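Local coordinates for protein intimin (Escherichia coli O127:H6 str. E2348/69, PDB 6TQD) that probably mediates bacterial adhesion to host cells, the Ig-like juncture domains of its passenger holding a constitutively extended conformation, at residues I152-A157 with Q183-A188; V174-D179 with N200-V205. All coordinates share one frame; numbering follows the deposited sequence.

Contact 1. Residues I152-A157 with Q183-A188; sequences IVSGTA and QVVVSA
The carbonyl oxygen of Val185 receives two successive backbone amides: Val153 N donates to Val185 O at 2.8 Å, and Ser154 N reaches the same oxygen in a weak bond of 3.5 Å. In return Val185 N gives a fairly straight bond to Ser154 O (3.1 Å, 164° at the hydrogen). Two residues set against one make a classic beta bulge, and it turns Val153 so that its CG2 lies 3.6 Å from Ser187 CB. Ile152 CG2 and Ala157 CB both meet Val184 CG1, while on the other face Ser154 OG lies against CB and CG2 of Val185. The bulge falls where strand 147-154 ends against strand 182-189, antiparallel neighbours in one sheet of a bacterial Ig-like beta sandwich. Past it the chain swings away through Gly155 at phi 97°, a conformation that suits glycine; its CA comes 3.5 Å from Gln183 O in a C-H...O contact. One water accepts from Thr156 N and donates to Gln183 O (2.9 Å), bridging the departing loop to the strand; a second joins Ser154 OG to Gln183 O, weakly on the Gln183 side. Further out, Leu176 of strand 171-177 packs on Ile152, Ala157, Val184 and Val186.

Contact 2. Residues V174-D179 with N200-V205; sequences VTLKSD and NAVIFV
Phe204 holds CG anti to its own carbonyl carbon (chi1 -73°), and its ring lays one face against Ser178. On the facing strand Leu176 has CG anti to the backbone N (chi1 -175°), and its CD2 arrives at the ring edge, in the ring plane, 3.7 Å from Phe204 CE2. The two side chains cross obliquely. Ser178 CB sits over the middle of the ring, 3.6 Å from its centroid and 7° off the normal, a well-centred CH-pi contact. Leu176 CD2 also touches Val202 CG2 at 4.2 Å. No hydrogen bond joins the two segments: strand 174-177 and strand 202-205 belong to opposing sheets of the Ig-like sandwich, their axes 9.8 Å apart at closest, and the gap is filled by side chains, with the Phe204 ring reaching as far as the backbone at Ser178 N. Around this contact, Val184 also packs on Phe204, while Ile130 and Tyr132 pack on Val202. Ser178 gives its CB to the ring, while OG bonds to Thr156 O and Lys180 N. The buried hydroxyl is satisfied by backbone atoms, and cohesion between these two segments rests on dispersion and on the one CH-pi contact from Ser178 CB.

Contacts 1 and 2 are neighbouring pieces of one Ig-like domain, their centres about 8 Å apart. Contact 1 pairs strands within a sheet; contact 2 packs across the sandwich. Strand 182-189 is the common element, because it also adjoins strand 197-205, with Val184 N 2.9 Å from Val202 O in a probable hydrogen bond. The loop after the bulge supplies a second join: the hydroxyl bond from contact 2 to this loop measures 2.6 Å between Ser178 OG and Thr156 O, and Ala157 CB packs 3.6 Å from Leu176 CD1. Along the chain the segments alternate, 152-157, 174-179, 183-188, 200-205, so the two contacts cross along the chain.

Contact 1. Residues I152-A157 with Q183-A188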
loop_
_atom_site.group_PDB
_atom_site.type_symbol
_atom_site.label_atom_id
_atom_site.label_comp_id
_atom_site.label_asym_id
_atom_site.label_seq_id
_atom_site.Cartn_x
_atom_site.Cartn_y
_atom_site.Cartn_z
ATOM N N ILE A 152 5.422 -23.728 -3.405
ATOM C CA ILE A 152 4.377 -24.209 -4.301
ATOM C C ILE A 152 3.188 -24.631 -3.438
ATOM O O ILE A 152 3.297 -25.556 -2.626
ATOM C CB ILE A 152 4.871 -25.355 -5.199
ATOM C CG1 ILE A 152 5.945 -24.826 -6.144
ATOM C CG2 ILE A 152 3.697 -25.928 -5.994
ATOM C CD1 ILE A 152 6.676 -25.887 -6.944
ATOM N N VAL A 153 2.063 -23.934 -3.597
ATOM C CA VAL A 153 0.871 -24.206 -2.804
ATOM C C VAL A 153 0.121 -25.414 -3.342
ATOM O O VAL A 153 -0.402 -26.233 -2.572
ATOM C CB VAL A 153 -0.030 -22.955 -2.778
ATOM C CG1 VAL A 153 -1.312 -23.242 -2.021
ATOM C CG2 VAL A 153 0.715 -21.773 -2.188
ATOM N N SER A 154 0.024 -25.527 -4.661
ATOM C CA SER A 154 -0.703 -26.632 -5.266
ATOM C C SER A 154 -0.143 -26.866 -6.654
ATOM O O SER A 154 0.328 -25.932 -7.316
ATOM C CB SER A 154 -2.203 -26.327 -5.373
ATOM O OG SER A 154 -2.436 -25.151 -6.130
ATOM N N GLY A 155 -0.227 -28.107 -7.096
ATOM C CA GLY A 155 0.295 -28.515 -8.387
ATOM C C GLY A 155 1.683 -29.121 -8.283
ATOM O O GLY A 155 2.318 -29.138 -7.226
ATOM N N THR A 156 2.158 -29.630 -9.425
ATOM C CA THR A 156 3.423 -30.348 -9.522
ATOM C C THR A 156 4.382 -29.526 -10.372
ATOM O O THR A 156 4.161 -29.356 -11.580
ATOM C CB THR A 156 3.199 -31.718 -10.160
ATOM O OG1 THR A 156 2.253 -32.470 -9.385
ATOM C CG2 THR A 156 4.516 -32.483 -10.262
ATOM N N ALA A 157 5.462 -29.056 -9.759
ATOM C CA ALA A 157 6.437 -28.201 -10.431
ATOM C C ALA A 157 7.677 -28.116 -9.549
ATOM O O ALA A 157 7.745 -28.727 -8.479
ATOM C CB ALA A 157 5.846 -26.822 -10.733
ATOM N N GLN A 183 -2.345 -26.987 -13.531
ATOM C CA GLN A 183 -2.262 -25.671 -12.917
ATOM C C GLN A 183 -1.335 -25.702 -11.707
ATOM O O GLN A 183 -1.254 -26.696 -10.988
ATOM C CB GLN A 183 -3.653 -25.220 -12.469
ATOM C CG GLN A 183 -4.577 -24.805 -13.607
ATOM C CD GLN A 183 -5.877 -24.198 -13.106
ATOM O OE1 GLN A 183 -6.050 -23.970 -11.907
ATOM N NE2 GLN A 183 -6.802 -23.940 -14.023
ATOM N N VAL A 184 -0.634 -24.587 -11.484
ATOM C CA VAL A 184 0.289 -24.457 -10.364
ATOM C C VAL A 184 0.067 -23.098 -9.714
ATOM O O VAL A 184 -0.047 -22.086 -10.411
ATOM C CB VAL A 184 1.756 -24.578 -10.827
ATOM C CG1 VAL A 184 2.698 -24.566 -9.635
ATOM C CG2 VAL A 184 1.967 -25.834 -11.669
ATOM N N VAL A 185 0.005 -23.074 -8.382
ATOM C CA VAL A 185 -0.065 -21.842 -7.606
ATOM C C VAL A 185 1.198 -21.749 -6.767
ATOM O O VAL A 185 1.527 -22.681 -6.029
ATOM C CB VAL A 185 -1.316 -21.798 -6.711
ATOM C CG1 VAL A 185 -1.286 -20.561 -5.816
ATOM C CG2 VAL A 185 -2.587 -21.803 -7.541
ATOM N N VAL A 186 1.902 -20.623 -6.886
ATOM C CA VAL A 186 3.096 -20.340 -6.106
ATOM C C VAL A 186 2.783 -19.179 -5.175
ATOM O O VAL A 186 1.985 -18.301 -5.513
ATOM C CB VAL A 186 4.284 -19.974 -7.018
ATOM C CG1 VAL A 186 5.530 -19.771 -6.200
ATOM C CG2 VAL A 186 4.497 -21.059 -8.076
ATOM N N SER A 187 3.410 -19.182 -3.992
ATOM C CA SER A 187 3.206 -18.127 -3.007
ATOM C C SER A 187 4.535 -17.507 -2.602
ATOM O O SER A 187 5.607 -18.107 -2.743
ATOM C CB SER A 187 2.522 -18.680 -1.751
ATOM O OG SER A 187 3.419 -19.496 -1.022
ATOM N N ALA A 188 4.435 -16.282 -2.070
ATOM C CA ALA A 188 5.568 -15.511 -1.576
ATOM C C ALA A 188 5.234 -14.950 -0.194
ATOM O O ALA A 188 4.110 -14.514 0.046
ATOM C CB ALA A 188 5.857 -14.334 -2.530
HETATM O O HOH W 1 -3.218 -25.390 -8.829
HETATM O O HOH W 2 0.214 -29.080 -11.661
#

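Contact 2. Residues V174-D179 with N200-V205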
loop_
_atom_site.group_PDB
_atom_site.type_symbol
_atom_site.label_atom_id
_atom_site.label_comp_id
_atom_site.label_asym_id
_atom_site.label_seq_id
_atom_site.Cartn_x
_atom_site.Cartn_y
_atom_site.Cartn_z
ATOM N N VAL A 174 12.034 -15.591 -8.730
ATOM C CA VAL A 174 12.241 -17.039 -8.704
ATOM C C VAL A 174 11.647 -17.587 -9.995
ATOM O O VAL A 174 10.771 -16.971 -10.594
ATOM C CB VAL A 174 11.575 -17.667 -7.455
ATOM C CG1 VAL A 174 10.061 -17.533 -7.525
ATOM C CG2 VAL A 174 11.989 -19.122 -7.292
ATOM N N THR A 175 12.122 -18.766 -10.429
ATOM C CA THR A 175 11.584 -19.391 -11.632
ATOM C C THR A 175 10.896 -20.711 -11.285
ATOM O O THR A 175 11.178 -21.333 -10.259
ATOM C CB THR A 175 12.646 -19.636 -12.715
ATOM O OG1 THR A 175 13.472 -20.749 -12.351
ATOM C CG2 THR A 175 13.512 -18.392 -12.922
ATOM N N LEU A 176 9.962 -21.099 -12.148
ATOM C CA LEU A 176 9.138 -22.289 -11.989
ATOM C C LEU A 176 9.148 -23.068 -13.299
ATOM O O LEU A 176 8.984 -22.478 -14.365
ATOM C CB LEU A 176 7.703 -21.871 -11.659
ATOM C CG LEU A 176 6.741 -23.008 -11.347
ATOM C CD1 LEU A 176 6.998 -23.535 -9.940
ATOM C CD2 LEU A 176 5.297 -22.559 -11.519
ATOM N N LYS A 177 9.332 -24.383 -13.209
ATOM C CA LYS A 177 9.300 -25.277 -14.368
ATOM C C LYS A 177 8.509 -26.520 -13.989
ATOM O O LYS A 177 8.379 -26.854 -12.808
ATOM C CB LYS A 177 10.711 -25.703 -14.801
ATOM C CG LYS A 177 11.636 -24.548 -15.160
ATOM C CD LYS A 177 13.068 -25.020 -15.360
ATOM C CE LYS A 177 13.994 -23.849 -15.655
ATOM N NZ LYS A 177 15.406 -24.285 -15.843
ATOM N N SER A 178 7.990 -27.224 -14.991
ATOM C CA SER A 178 7.243 -28.445 -14.704
ATOM C C SER A 178 7.278 -29.389 -15.894
ATOM O O SER A 178 7.263 -28.945 -17.045
ATOM C CB SER A 178 5.780 -28.150 -14.354
ATOM O OG SER A 178 5.092 -29.346 -14.034
ATOM N N ASP A 179 7.321 -30.690 -15.592
ATOM C CA ASP A 179 7.211 -31.770 -16.564
ATOM C C ASP A 179 5.795 -32.322 -16.694
ATOM O O ASP A 179 5.587 -33.288 -17.434
ATOM C CB ASP A 179 8.127 -32.931 -16.147
ATOM C CG ASP A 179 9.593 -32.622 -16.340
ATOM O OD1 ASP A 179 10.022 -32.457 -17.503
ATOM O OD2 ASP A 179 10.321 -32.545 -15.326
ATOM N N ASN A 200 -1.514 -15.671 -9.012
ATOM C CA ASN A 200 -2.549 -16.289 -9.824
ATOM C C ASN A 200 -2.031 -17.611 -10.387
ATOM O O ASN A 200 -0.836 -17.785 -10.625
ATOM C CB ASN A 200 -2.943 -15.371 -10.979
ATOM C CG ASN A 200 -3.781 -14.191 -10.531
ATOM O OD1 ASN A 200 -4.359 -14.195 -9.442
ATOM N ND2 ASN A 200 -3.858 -13.171 -11.378
ATOM N N ALA A 201 -2.945 -18.554 -10.583
ATOM C CA ALA A 201 -2.560 -19.844 -11.123
ATOM C C ALA A 201 -1.987 -19.657 -12.515
ATOM O O ALA A 201 -2.423 -18.784 -13.269
ATOM C CB ALA A 201 -3.779 -20.763 -11.206
ATOM N N VAL A 202 -0.986 -20.476 -12.842
ATOM C CA VAL A 202 -0.471 -20.615 -14.194
ATOM C C VAL A 202 -0.743 -22.050 -14.613
ATOM O O VAL A 202 -1.032 -22.915 -13.791
ATOM C CB VAL A 202 1.026 -20.287 -14.293
ATOM C CG1 VAL A 202 1.285 -18.852 -13.857
ATOM C CG2 VAL A 202 1.848 -21.254 -13.450
ATOM N N ILE A 203 -0.656 -22.299 -15.912
ATOM C CA ILE A 203 -0.954 -23.617 -16.461
ATOM C C ILE A 203 0.210 -24.064 -17.328
ATOM O O ILE A 203 0.669 -23.315 -18.198
ATOM C CB ILE A 203 -2.279 -23.619 -17.252
ATOM C CG1 ILE A 203 -2.635 -25.044 -17.674
ATOM C CG2 ILE A 203 -2.183 -22.703 -18.467
ATOM C CD1 ILE A 203 -4.092 -25.211 -18.072
ATOM N N PHE A 204 0.664 -25.298 -17.120
ATOM C CA PHE A 204 1.651 -25.919 -18.000
ATOM C C PHE A 204 0.907 -26.808 -18.988
ATOM O O PHE A 204 0.019 -27.575 -18.596
ATOM C CB PHE A 204 2.660 -26.728 -17.185
ATOM C CG PHE A 204 3.636 -25.878 -16.406
ATOM C CD1 PHE A 204 4.814 -25.439 -16.985
ATOM C CD2 PHE A 204 3.364 -25.501 -15.099
ATOM C CE1 PHE A 204 5.710 -24.663 -16.282
ATOM C CE2 PHE A 204 4.257 -24.719 -14.391
ATOM C CZ PHE A 204 5.428 -24.296 -14.980
ATOM N N VAL A 205 1.265 -26.692 -20.272
ATOM C CA VAL A 205 0.493 -27.265 -21.368
ATOM C C VAL A 205 1.349 -28.247 -22.160
ATOM O O VAL A 205 2.527 -27.986 -22.432
ATOM C CB VAL A 205 -0.045 -26.151 -22.296
ATOM C CG1 VAL A 205 -0.997 -26.726 -23.336
ATOM C CG2 VAL A 205 -0.735 -25.058 -21.484
#